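Local coordinates for protein Asp/Glu-specific dipeptidyl-peptidase (Flavobacterium psychrophilum, PDB 5JXF) that removes dipeptides from the N-terminus of oligopeptides as a serine peptidase of family S46, with strict specificity for aspartate or glutamate at P1, at residues 593-598 / 681-686; 654-659 / 689-694; 419-424 / 503-508; 446-451 / 513-518. One frame throughout, in Å; residues are numbered along the deposited sequence.

Interaction 1 of 4, residues 593-598 / 681-686; sequences KGYSPK and VWEGTM
Tyr595, on strand 595-598 at the edge, within this chain, of an eight-stranded antiparallel sheet, and Pro597, where the chain turns a corner just after it, meet Val681 and Glu683 of the loop between sheet strands 673-680 and 698-702. The contact shows how one phenol can tie the rim of a sheet to a loop that begins beside Arg680, the probable specificity residue. The Tyr595 hydroxyl donates to the Glu683 carboxylate, with OH 2.5 Å from OE1. It comes to OE1 from above the carboxylate plane, 42° out of it, while the carboxylate carbon lies at the edge of the phenol ring and the two planes stand 50° apart. The glutamate chain is bent at chi2 (72°), and its second oxygen, OE2, lies 3.6 Å from Pro597 CB. Val681 approaches Tyr595 from the opposing direction: its CG2 is 3.8 Å from Tyr595 CZ, and its CB lies 3.5 Å from Tyr595 OH. The phenol thus has an apolar neighbour beside its polar tip. Tyr603, on the adjacent strand, packs edge-to-face with the same ring. Arg680 probably recognises the acidic P1 side chain, as in related enzymes. Beyond it, the loop makes a short 3-10 turn, with Trp682 laid on helix 328-357. The turn is tied by Gly684 N to Val681 O (2.9 Å) and by Thr685 OG1, which donates to Trp682 O at 2.7 Å, in the carbonyl plane.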
loop_
_atom_site.group_PDB
_atom_site.type_symbol
_atom_site.label_atom_id
_atom_site.label_comp_id
_atom_site.label_asym_id
_atom_site.label_seq_id
_atom_site.Cartn_x
_atom_site.Cartn_y
_atom_site.Cartn_z
ATOM N N LYS A 593 15.550 13.830 4.780
ATOM C CA LYS A 593 16.064 12.482 4.589
ATOM C C LYS A 593 14.924 11.496 4.374
ATOM O O LYS A 593 13.995 11.441 5.181
ATOM C CB LYS A 593 16.895 12.035 5.801
ATOM C CG LYS A 593 17.810 10.836 5.531
ATOM C CD LYS A 593 18.662 11.160 4.316
ATOM C CE LYS A 593 19.994 10.469 4.313
ATOM N NZ LYS A 593 20.889 11.199 3.362
ATOM N N GLY A 594 15.004 10.697 3.314
ATOM C CA GLY A 594 14.043 9.620 3.118
ATOM C C GLY A 594 14.276 8.477 4.083
ATOM O O GLY A 594 15.024 8.616 5.055
ATOM N N TYR A 595 13.639 7.331 3.810
ATOM C CA TYR A 595 13.852 6.116 4.602
ATOM C C TYR A 595 13.337 4.853 3.891
ATOM O O TYR A 595 12.694 4.933 2.845
ATOM C CB TYR A 595 13.179 6.234 5.967
ATOM C CG TYR A 595 11.664 6.145 5.926
ATOM C CD1 TYR A 595 10.892 7.196 5.439
ATOM C CD2 TYR A 595 11.004 5.023 6.398
ATOM C CE1 TYR A 595 9.496 7.118 5.413
ATOM C CE2 TYR A 595 9.617 4.942 6.379
ATOM C CZ TYR A 595 8.875 6.000 5.888
ATOM O OH TYR A 595 7.503 5.894 5.869
ATOM N N SER A 596 13.630 3.699 4.487
ATOM C CA SER A 596 13.233 2.400 3.946
ATOM C C SER A 596 12.302 1.651 4.890
ATOM O O SER A 596 12.724 1.158 5.936
ATOM C CB SER A 596 14.454 1.542 3.665
ATOM O OG SER A 596 14.036 0.230 3.308
ATOM N N PRO A 597 11.028 1.542 4.507
ATOM C CA PRO A 597 10.019 0.897 5.352
ATOM C C PRO A 597 10.146 -0.637 5.362
ATOM O O PRO A 597 9.774 -1.272 6.353
ATOM C CB PRO A 597 8.705 1.337 4.703
ATOM C CG PRO A 597 9.053 1.513 3.268
ATOM C CD PRO A 597 10.458 2.063 3.255
ATOM N N LYS A 598 10.695 -1.195 4.281
ATOM C CA LYS A 598 10.720 -2.644 4.031
ATOM C C LYS A 598 11.816 -3.040 3.021
ATOM O O LYS A 598 12.361 -2.191 2.319
ATOM C CB LYS A 598 9.359 -3.109 3.516
ATOM C CG LYS A 598 8.395 -3.453 4.616
ATOM C CD LYS A 598 6.988 -3.658 4.116
ATOM C CE LYS A 598 6.079 -3.859 5.316
ATOM N NZ LYS A 598 6.850 -4.465 6.447
ATOM N N VAL A 681 5.491 9.815 9.886
ATOM C CA VAL A 681 5.265 8.686 8.978
ATOM C C VAL A 681 4.828 7.443 9.758
ATOM O O VAL A 681 5.094 7.321 10.964
ATOM C CB VAL A 681 6.525 8.360 8.136
ATOM C CG1 VAL A 681 7.036 9.607 7.467
ATOM C CG2 VAL A 681 7.619 7.746 8.991
ATOM N N TRP A 682 4.179 6.510 9.053
ATOM C CA TRP A 682 3.567 5.325 9.679
ATOM C C TRP A 682 4.512 4.568 10.589
ATOM O O TRP A 682 4.172 4.230 11.720
ATOM C CB TRP A 682 3.029 4.375 8.608
ATOM C CG TRP A 682 2.266 3.220 9.160
ATOM C CD1 TRP A 682 2.558 1.890 9.010
ATOM C CD2 TRP A 682 1.076 3.284 9.956
ATOM N NE1 TRP A 682 1.626 1.128 9.667
ATOM C CE2 TRP A 682 0.702 1.955 10.254
ATOM C CE3 TRP A 682 0.285 4.336 10.440
ATOM C CZ2 TRP A 682 -0.429 1.647 11.018
ATOM C CZ3 TRP A 682 -0.836 4.028 11.206
ATOM C CH2 TRP A 682 -1.185 2.697 11.481
ATOM N N GLU A 683 5.712 4.331 10.090
ATOM C CA GLU A 683 6.708 3.556 10.802
ATOM C C GLU A 683 7.173 4.179 12.111
ATOM O O GLU A 683 7.728 3.489 12.960
ATOM C CB GLU A 683 7.910 3.321 9.885
ATOM C CG GLU A 683 7.615 2.336 8.727
ATOM C CD GLU A 683 6.698 2.920 7.658
ATOM O OE1 GLU A 683 6.634 4.171 7.522
ATOM O OE2 GLU A 683 6.042 2.128 6.952
ATOM N N GLY A 684 6.960 5.485 12.279
ATOM C CA GLY A 684 7.447 6.150 13.460
ATOM C C GLY A 684 6.335 6.626 14.366
ATOM O O GLY A 684 6.534 7.528 15.184
ATOM N N THR A 685 5.159 6.026 14.234
ATOM C CA THR A 685 4.035 6.413 15.074
ATOM C C THR A 685 4.277 5.964 16.506
ATOM O O THR A 685 3.557 6.347 17.429
ATOM C CB THR A 685 2.731 5.832 14.546
ATOM O OG1 THR A 685 2.978 4.507 14.079
ATOM C CG2 THR A 685 2.237 6.646 13.373
ATOM N N MET A 686 5.326 5.174 16.680
ATOM C CA MET A 686 5.757 4.686 17.978
ATOM C C MET A 686 6.672 5.661 18.712
ATOM O O MET A 686 7.049 5.416 19.863
ATOM C CB MET A 686 6.504 3.374 17.802
ATOM C CG MET A 686 7.760 3.589 16.970
ATOM S SD MET A 686 8.693 2.100 16.652
ATOM C CE MET A 686 8.840 1.482 18.307
#

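Interaction 2 of 4, residues 654-659 / 689-694. With ASP (aspartic acid), chain F.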
loop_
_atom_site.group_PDB
_atom_site.type_symbol
_atom_site.label_atom_id
_atom_site.label_comp_id
_atom_site.label_asym_id
_atom_site.label_seq_id
_atom_site.Cartn_x
_atom_site.Cartn_y
_atom_site.Cartn_z
ATOM N N THR A 654 14.536 14.039 9.680
ATOM C CA THR A 654 14.838 13.310 10.888
ATOM C C THR A 654 14.557 14.121 12.168
ATOM O O THR A 654 15.169 13.882 13.192
ATOM C CB THR A 654 16.304 12.869 10.894
ATOM O OG1 THR A 654 17.150 14.021 10.786
ATOM C CG2 THR A 654 16.574 11.944 9.703
ATOM N N ASN A 655 13.626 15.061 12.109
ATOM C CA ASN A 655 13.258 15.810 13.308
ATOM C C ASN A 655 12.323 14.998 14.197
ATOM O O ASN A 655 11.425 14.323 13.718
ATOM C CB ASN A 655 12.589 17.136 12.940
ATOM C CG ASN A 655 13.389 17.943 11.954
ATOM O OD1 ASN A 655 14.380 18.571 12.313
ATOM N ND2 ASN A 655 12.943 17.961 10.702
ATOM N N HIS A 656 12.526 15.082 15.503
ATOM C CA HIS A 656 11.710 14.336 16.442
ATOM C C HIS A 656 10.541 15.190 16.902
ATOM O O HIS A 656 10.732 16.180 17.607
ATOM C CB HIS A 656 12.560 13.891 17.636
ATOM C CG HIS A 656 11.866 12.943 18.568
ATOM N ND1 HIS A 656 12.407 12.559 19.780
ATOM C CD2 HIS A 656 10.675 12.303 18.472
ATOM C CE1 HIS A 656 11.580 11.729 20.387
ATOM N NE2 HIS A 656 10.519 11.560 19.618
ATOM N N THR A 657 9.334 14.792 16.514
ATOM C CA THR A 657 8.106 15.510 16.850
ATOM C C THR A 657 7.058 14.619 17.497
ATOM O O THR A 657 7.222 13.403 17.557
ATOM C CB THR A 657 7.467 16.143 15.594
ATOM O OG1 THR A 657 7.285 15.128 14.602
ATOM C CG2 THR A 657 8.352 17.246 15.023
ATOM N N THR A 658 5.969 15.225 17.965
ATOM C CA THR A 658 4.830 14.460 18.478
ATOM C C THR A 658 3.611 15.387 18.381
ATOM O O THR A 658 3.742 16.509 17.900
ATOM C CB THR A 658 5.100 13.931 19.929
ATOM O OG1 THR A 658 4.059 13.035 20.355
ATOM C CG2 THR A 658 5.224 15.070 20.917
ATOM N N GLY A 659 2.434 14.932 18.810
ATOM C CA GLY A 659 1.253 15.781 18.785
ATOM C C GLY A 659 1.527 17.073 19.595
ATOM O O GLY A 659 2.108 17.010 20.679
ATOM N N ILE A 689 7.348 6.575 22.494
ATOM C CA ILE A 689 7.694 5.488 23.415
ATOM C C ILE A 689 9.082 4.943 23.073
ATOM O O ILE A 689 9.867 4.604 23.952
ATOM C CB ILE A 689 6.640 4.355 23.344
ATOM C CG1 ILE A 689 5.250 4.907 23.679
ATOM C CG2 ILE A 689 7.024 3.167 24.234
ATOM C CD1 ILE A 689 5.150 5.513 25.064
ATOM N N HIS A 690 9.373 4.880 21.774
ATOM C CA HIS A 690 10.671 4.419 21.289
ATOM C C HIS A 690 11.018 5.136 19.996
ATOM O O HIS A 690 10.270 5.054 19.021
ATOM C CB HIS A 690 10.664 2.902 21.068
ATOM C CG HIS A 690 11.944 2.360 20.506
ATOM N ND1 HIS A 690 11.989 1.609 19.352
ATOM C CD2 HIS A 690 13.221 2.443 20.950
ATOM C CE1 HIS A 690 13.240 1.259 19.103
ATOM N NE2 HIS A 690 14.006 1.748 20.061
ATOM N N TYR A 691 12.144 5.846 19.992
ATOM C CA TYR A 691 12.599 6.551 18.800
ATOM C C TYR A 691 13.650 5.717 18.054
ATOM O O TYR A 691 14.665 5.343 18.625
ATOM C CB TYR A 691 13.163 7.931 19.174
ATOM C CG TYR A 691 13.589 8.776 17.985
ATOM C CD1 TYR A 691 12.696 9.636 17.362
ATOM C CD2 TYR A 691 14.883 8.707 17.484
ATOM C CE1 TYR A 691 13.083 10.404 16.283
ATOM C CE2 TYR A 691 15.270 9.471 16.402
ATOM C CZ TYR A 691 14.372 10.312 15.812
ATOM O OH TYR A 691 14.765 11.062 14.732
ATOM N N ASP A 692 13.391 5.414 16.786
ATOM C CA ASP A 692 14.358 4.715 15.931
ATOM C C ASP A 692 14.668 5.648 14.772
ATOM O O ASP A 692 13.784 5.971 13.981
ATOM C CB ASP A 692 13.798 3.369 15.449
ATOM C CG ASP A 692 14.753 2.595 14.505
ATOM O OD1 ASP A 692 15.656 3.176 13.863
ATOM O OD2 ASP A 692 14.570 1.368 14.391
ATOM N N PRO A 693 15.926 6.101 14.681
ATOM C CA PRO A 693 16.336 7.147 13.730
ATOM C C PRO A 693 16.305 6.718 12.264
ATOM O O PRO A 693 16.284 7.574 11.370
ATOM C CB PRO A 693 17.776 7.462 14.159
ATOM C CG PRO A 693 18.240 6.240 14.883
ATOM C CD PRO A 693 17.028 5.680 15.563
ATOM N N SER A 694 16.311 5.414 12.006
ATOM C CA SER A 694 16.374 4.977 10.636
ATOM C C SER A 694 14.983 5.025 9.999
ATOM O O SER A 694 14.868 5.064 8.773
ATOM C CB SER A 694 16.980 3.569 10.546
ATOM O OG SER A 694 16.089 2.607 11.057
HETATM N N ASP F . -0.478 15.458 13.817
HETATM C CA ASP F . 0.131 15.669 15.135
HETATM C C ASP F . -0.340 16.918 15.857
HETATM O O ASP F . 0.463 17.650 16.443
HETATM C CB ASP F . 1.666 15.695 15.013
HETATM C CG ASP F . 2.290 14.306 15.055
HETATM O OD1 ASP F . 1.646 13.380 15.577
HETATM O OD2 ASP F . 3.436 14.139 14.581
#
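His656 and Tyr691 pair their rings next to the P1 pocket, where the loop leading to the presumed nucleophile Ser662 runs beside the loop 681-697. Tyr691 CD1 sits over the centre of one imidazole face and is 3.5 Å from His656 CD2. The centroids are 4.5 Å apart and the planes inclined by 44°, an oblique pairing in which the two side chains slide past each other in opposite directions. Both leave the backbone with CG opposite the main-chain N (chi1 -171° for His656, -177° for Tyr691), which extends each ring toward the other loop. At the far end of the phenol, Tyr691 OH reaches Thr654 O in a weak hydrogen bond of 3.2 Å, so the tyrosine spans His656 and the start of its segment. The next shell fixes the imidazole: Gly39 N meets ND1 and Ser687 O meets NE2, so both ring nitrogens have partners. On the ligand side, the same segment continues as Thr657, Thr658 and Gly659 of the aspartate pocket. Thr658 O lies 3.6 Å from CB of the bound aspartic acid, which is also hydrogen-bonded to Gly660 N, Ser662 N and Arg680 NH2. Farther out, the chain beyond Tyr691 forms an Asx turn: Asp692 OD1 accepts Ser694 N at 3.0 Å and, from the same face of its carboxylate, Ser694 OG at 2.9 Å.

Interaction 3 of 4, residues 419-424 / 503-508; sequences LSLGYK and SKLVDY
Leu505 lays its two methyl groups across the side of a helix. CD1 lies against the bare main chain at Gly422, 3.6 Å from its CA and 3.7 Å from its N, while CD2 turns to the neighbouring leucine and lies 3.9 Å from Leu421 CD2. Leu421 answers from beside that spot: with CG opposite its own backbone N (chi1 -179°), its side chain extends toward Leu505, and CD2 reaches 3.9 Å from Leu505 O and 4.0 Å from Leu505 CB. The two leucines meet at a slant, and every close approach is apolar or to the backbone. The contact belongs to the helical part of the peptidase, where helix 417-435 packs on the connection leading into helix 508-514. Phe511 of that shorter helix touches both leucines, and Leu425, one turn farther along helix 417-435, also meets Leu505. Polar bonds shape this last part of the connection. At Ser503, OG accepts Leu505 N at 3.2 Å with an N-H...O angle of 157°, an ST turn whose hydroxyl is also hydrogen-bonded to Asp529. Just before helix 508-514, Asp507 takes the N-cap position, where its OD1 makes a weak bond to Ala509 N.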
loop_
_atom_site.group_PDB
_atom_site.type_symbol
_atom_site.label_atom_id
_atom_site.label_comp_id
_atom_site.label_asym_id
_atom_site.label_seq_id
_atom_site.Cartn_x
_atom_site.Cartn_y
_atom_site.Cartn_z
ATOM N N LEU A 419 -24.026 10.171 26.889
ATOM C CA LEU A 419 -23.386 9.723 28.119
ATOM C C LEU A 419 -22.391 10.778 28.587
ATOM O O LEU A 419 -22.186 10.983 29.787
ATOM C CB LEU A 419 -22.672 8.391 27.901
ATOM C CG LEU A 419 -23.496 7.222 27.337
ATOM C CD1 LEU A 419 -22.652 5.966 27.289
ATOM C CD2 LEU A 419 -24.753 6.992 28.166
ATOM N N SER A 420 -21.773 11.436 27.613
ATOM C CA SER A 420 -20.814 12.490 27.866
ATOM C C SER A 420 -21.469 13.646 28.614
ATOM O O SER A 420 -20.941 14.123 29.624
ATOM C CB SER A 420 -20.211 12.975 26.549
ATOM O OG SER A 420 -19.275 14.007 26.774
ATOM N N LEU A 421 -22.627 14.085 28.128
ATOM C CA LEU A 421 -23.315 15.205 28.755
ATOM C C LEU A 421 -23.842 14.799 30.129
ATOM O O LEU A 421 -23.816 15.590 31.080
ATOM C CB LEU A 421 -24.456 15.717 27.874
ATOM C CG LEU A 421 -25.200 16.914 28.478
ATOM C CD1 LEU A 421 -24.273 18.112 28.628
ATOM C CD2 LEU A 421 -26.435 17.281 27.664
ATOM N N GLY A 422 -24.306 13.559 30.228
ATOM C CA GLY A 422 -24.785 13.021 31.486
ATOM C C GLY A 422 -23.692 12.992 32.534
ATOM O O GLY A 422 -23.920 13.353 33.685
ATOM N N TYR A 423 -22.497 12.573 32.133
ATOM C CA TYR A 423 -21.373 12.503 33.061
ATOM C C TYR A 423 -20.904 13.881 33.549
ATOM O O TYR A 423 -20.274 13.988 34.607
ATOM C CB TYR A 423 -20.201 11.765 32.419
ATOM C CG TYR A 423 -19.006 11.628 33.334
ATOM C CD1 TYR A 423 -19.079 10.869 34.493
ATOM C CD2 TYR A 423 -17.815 12.277 33.054
ATOM C CE1 TYR A 423 -17.992 10.747 35.335
ATOM C CE2 TYR A 423 -16.727 12.160 33.886
ATOM C CZ TYR A 423 -16.820 11.391 35.024
ATOM O OH TYR A 423 -15.734 11.271 35.861
ATOM N N LYS A 424 -21.193 14.933 32.784
ATOM C CA LYS A 424 -20.859 16.280 33.243
ATOM C C LYS A 424 -21.843 16.736 34.314
ATOM O O LYS A 424 -21.475 17.479 35.219
ATOM C CB LYS A 424 -20.841 17.273 32.087
ATOM C CG LYS A 424 -19.703 17.058 31.109
ATOM C CD LYS A 424 -19.670 18.163 30.081
ATOM C CE LYS A 424 -18.715 17.846 28.946
ATOM N NZ LYS A 424 -18.680 19.008 28.024
ATOM N N SER A 503 -35.034 11.082 27.495
ATOM C CA SER A 503 -33.937 11.774 28.138
ATOM C C SER A 503 -34.009 13.165 27.564
ATOM O O SER A 503 -34.317 13.352 26.384
ATOM C CB SER A 503 -32.570 11.148 27.863
ATOM O OG SER A 503 -31.527 12.030 28.255
ATOM N N LYS A 504 -33.734 14.140 28.413
ATOM C CA LYS A 504 -33.909 15.530 28.058
ATOM C C LYS A 504 -32.504 16.081 27.750
ATOM O O LYS A 504 -32.272 17.282 27.627
ATOM C CB LYS A 504 -34.694 16.230 29.191
ATOM C CG LYS A 504 -34.572 17.739 29.337
ATOM C CD LYS A 504 -35.884 18.426 29.785
ATOM C CE LYS A 504 -36.777 17.563 30.646
ATOM N NZ LYS A 504 -38.138 18.163 30.715
ATOM N N LEU A 505 -31.574 15.144 27.564
ATOM C CA LEU A 505 -30.204 15.462 27.176
ATOM C C LEU A 505 -30.051 15.443 25.654
ATOM O O LEU A 505 -29.048 15.925 25.124
ATOM C CB LEU A 505 -29.218 14.478 27.819
ATOM C CG LEU A 505 -29.190 14.436 29.355
ATOM C CD1 LEU A 505 -28.008 13.634 29.895
ATOM C CD2 LEU A 505 -29.199 15.837 29.945
ATOM N N VAL A 506 -31.046 14.897 24.951
ATOM C CA VAL A 506 -31.005 14.851 23.487
ATOM C C VAL A 506 -31.120 16.241 22.857
ATOM O O VAL A 506 -30.534 16.501 21.814
ATOM C CB VAL A 506 -32.128 13.941 22.899
ATOM C CG1 VAL A 506 -31.948 12.497 23.349
ATOM C CG2 VAL A 506 -33.513 14.461 23.269
ATOM N N ASP A 507 -31.856 17.136 23.510
ATOM C CA ASP A 507 -32.207 18.430 22.929
ATOM C C ASP A 507 -31.771 19.590 23.836
ATOM O O ASP A 507 -31.776 19.464 25.062
ATOM C CB ASP A 507 -33.717 18.462 22.662
ATOM C CG ASP A 507 -34.204 19.799 22.144
ATOM O OD1 ASP A 507 -33.395 20.560 21.574
ATOM O OD2 ASP A 507 -35.415 20.073 22.285
ATOM N N TYR A 508 -31.386 20.712 23.231
ATOM C CA TYR A 508 -30.889 21.857 23.992
ATOM C C TYR A 508 -31.992 22.566 24.768
ATOM O O TYR A 508 -31.812 22.927 25.934
ATOM C CB TYR A 508 -30.211 22.857 23.071
ATOM C CG TYR A 508 -29.409 23.908 23.802
ATOM C CD1 TYR A 508 -28.838 23.642 25.043
ATOM C CD2 TYR A 508 -29.229 25.170 23.258
ATOM C CE1 TYR A 508 -28.098 24.600 25.710
ATOM C CE2 TYR A 508 -28.494 26.135 23.918
ATOM C CZ TYR A 508 -27.930 25.845 25.142
ATOM O OH TYR A 508 -27.198 26.809 25.800
#

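Interaction 4 of 4, residues 446-451 / 513-518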
loop_
_atom_site.group_PDB
_atom_site.type_symbol
_atom_site.label_atom_id
_atom_site.label_comp_id
_atom_site.label_asym_id
_atom_site.label_seq_id
_atom_site.Cartn_x
_atom_site.Cartn_y
_atom_site.Cartn_z
ATOM N N ASN A 446 -22.749 28.058 33.587
ATOM C CA ASN A 446 -21.620 28.039 32.672
ATOM C C ASN A 446 -21.652 26.786 31.800
ATOM O O ASN A 446 -21.255 26.823 30.633
ATOM C CB ASN A 446 -20.300 28.129 33.437
ATOM C CG ASN A 446 -19.094 28.092 32.515
ATOM O OD1 ASN A 446 -18.518 27.031 32.268
ATOM N ND2 ASN A 446 -18.714 29.254 31.986
ATOM N N LEU A 447 -22.135 25.681 32.364
ATOM C CA LEU A 447 -22.284 24.441 31.608
ATOM C C LEU A 447 -23.343 24.580 30.522
ATOM O O LEU A 447 -23.178 24.066 29.415
ATOM C CB LEU A 447 -22.647 23.271 32.524
ATOM C CG LEU A 447 -23.037 21.994 31.768
ATOM C CD1 LEU A 447 -21.832 21.368 31.065
ATOM C CD2 LEU A 447 -23.716 21.000 32.686
ATOM N N ILE A 448 -24.427 25.281 30.845
ATOM C CA ILE A 448 -25.512 25.499 29.892
ATOM C C ILE A 448 -25.088 26.373 28.707
ATOM O O ILE A 448 -25.430 26.078 27.566
ATOM C CB ILE A 448 -26.727 26.143 30.580
ATOM C CG1 ILE A 448 -27.271 25.215 31.670
ATOM C CG2 ILE A 448 -27.807 26.471 29.557
ATOM C CD1 ILE A 448 -28.371 25.831 32.510
ATOM N N LYS A 449 -24.341 27.443 28.966
ATOM C CA LYS A 449 -23.916 28.324 27.883
ATOM C C LYS A 449 -22.843 27.654 27.025
ATOM O O LYS A 449 -22.610 28.050 25.883
ATOM C CB LYS A 449 -23.410 29.669 28.427
ATOM C CG LYS A 449 -22.160 29.593 29.293
ATOM N N SER A 450 -22.197 26.630 27.569
ATOM C CA SER A 450 -21.145 25.944 26.830
ATOM C C SER A 450 -21.713 24.770 26.040
ATOM O O SER A 450 -21.064 24.252 25.134
ATOM C CB SER A 450 -20.044 25.456 27.766
ATOM O OG SER A 450 -20.491 24.357 28.536
ATOM N N GLN A 451 -22.928 24.352 26.376
ATOM C CA GLN A 451 -23.558 23.261 25.642
ATOM C C GLN A 451 -24.229 23.761 24.370
ATOM O O GLN A 451 -24.884 22.997 23.670
ATOM C CB GLN A 451 -24.570 22.528 26.514
ATOM C CG GLN A 451 -23.919 21.659 27.574
ATOM C CD GLN A 451 -22.724 20.884 27.047
ATOM O OE1 GLN A 451 -22.882 19.880 26.359
ATOM N NE2 GLN A 451 -21.518 21.350 27.372
ATOM N N ALA A 513 -34.355 23.133 30.314
ATOM C CA ALA A 513 -35.523 22.954 31.172
ATOM C C ALA A 513 -35.193 22.058 32.360
ATOM O O ALA A 513 -35.697 22.264 33.468
ATOM C CB ALA A 513 -36.688 22.372 30.373
ATOM N N LEU A 514 -34.345 21.063 32.113
ATOM C CA LEU A 514 -33.914 20.139 33.151
ATOM C C LEU A 514 -33.127 20.871 34.238
ATOM O O LEU A 514 -33.197 20.511 35.412
ATOM C CB LEU A 514 -33.067 19.022 32.544
ATOM C CG LEU A 514 -32.715 17.808 33.405
ATOM C CD1 LEU A 514 -33.961 16.994 33.738
ATOM C CD2 LEU A 514 -31.679 16.953 32.690
ATOM N N LEU A 515 -32.396 21.907 33.835
ATOM C CA LEU A 515 -31.507 22.641 34.736
ATOM C C LEU A 515 -32.084 24.009 35.121
ATOM O O LEU A 515 -31.364 24.899 35.582
ATOM C CB LEU A 515 -30.125 22.801 34.096
ATOM C CG LEU A 515 -29.192 21.582 34.104
ATOM C CD1 LEU A 515 -29.773 20.362 33.392
ATOM C CD2 LEU A 515 -27.846 21.947 33.496
ATOM N N SER A 516 -33.389 24.161 34.932
ATOM C CA SER A 516 -34.073 25.408 35.233
ATOM C C SER A 516 -34.581 25.396 36.670
ATOM O O SER A 516 -35.406 24.556 37.032
ATOM C CB SER A 516 -35.230 25.625 34.255
ATOM O OG SER A 516 -35.706 26.956 34.300
ATOM N N GLY A 517 -34.079 26.317 37.488
ATOM C CA GLY A 517 -34.516 26.424 38.873
ATOM C C GLY A 517 -33.403 26.452 39.908
ATOM O O GLY A 517 -32.231 26.627 39.575
ATOM N N ASP A 518 -33.777 26.276 41.174
ATOM C CA ASP A 518 -32.818 26.287 42.281
ATOM C C ASP A 518 -31.955 25.022 42.292
ATOM O O ASP A 518 -32.213 24.085 41.537
ATOM C CB ASP A 518 -33.546 26.447 43.620
ATOM C CG ASP A 518 -34.618 25.392 43.831
ATOM O OD1 ASP A 518 -34.714 24.460 42.999
ATOM O OD2 ASP A 518 -35.353 25.481 44.839
#
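Ile448 and Leu515 lie alongside each other, their side chains pointing in opposite senses so that each overlaps the flank of the other. Leu515 CD2 does most of the touching: it is 3.8 Å from Ile448 CG1 and 4.0 Å from Ile448 CD1. The isoleucine in turn reaches past it, and its CD1 rests 3.8 Å from Leu515 CB. This overlap depends on the longer branch of Ile448 being stretched out, with chi2 at 173°, which carries CD1 to the base of the leucine. Leu447, one residue earlier, also approaches the same methyl group, more distantly, with its CD2 4.3 Å from Leu515 CD2. One leucine methyl is thereby shared by two consecutive helical residues. In the helical part of the peptidase, the contact lies near the C-terminal parts of two helices, 437-450 and 508-514, with Leu515 the first residue after the latter to leave helical geometry. Phe511, a turn earlier in helix 508-514, adds its side chain against Leu447 and Ile448. Within the segment 446-451, Ser450 OG turns back to Leu447 O at 2.8 Å, standing above the carbonyl plane by 37°. On the partner, the carbonyl oxygens of Ala513 and Ser516 both accept from Lys525 NZ of helix 519-528, while Leu515 O accepts from Lys444 NZ, a lysine of helix 437-450 itself.

The four contacts form two neighbouring pairs on opposite sides of the chain's centre. Interactions 1 and 2 have centres about 10 Å apart and touch where Tyr595 CB lies 3.5 Å from Ser694 O; both use the loop that follows Arg680. Interaction 2 contributes Thr657, Thr658 and Gly659 to the aspartate pocket, whereas in interaction 1 the Val681 side chain is about 9 Å from the bound aspartic acid. Interactions 3 and 4, with centres about 11 Å apart, are joined by a probable hydrogen bond of 2.6 Å between Tyr508 OH and Ile448 O. They lie far from the dipeptide site, interaction 3 being centred about 40 Å from interaction 2.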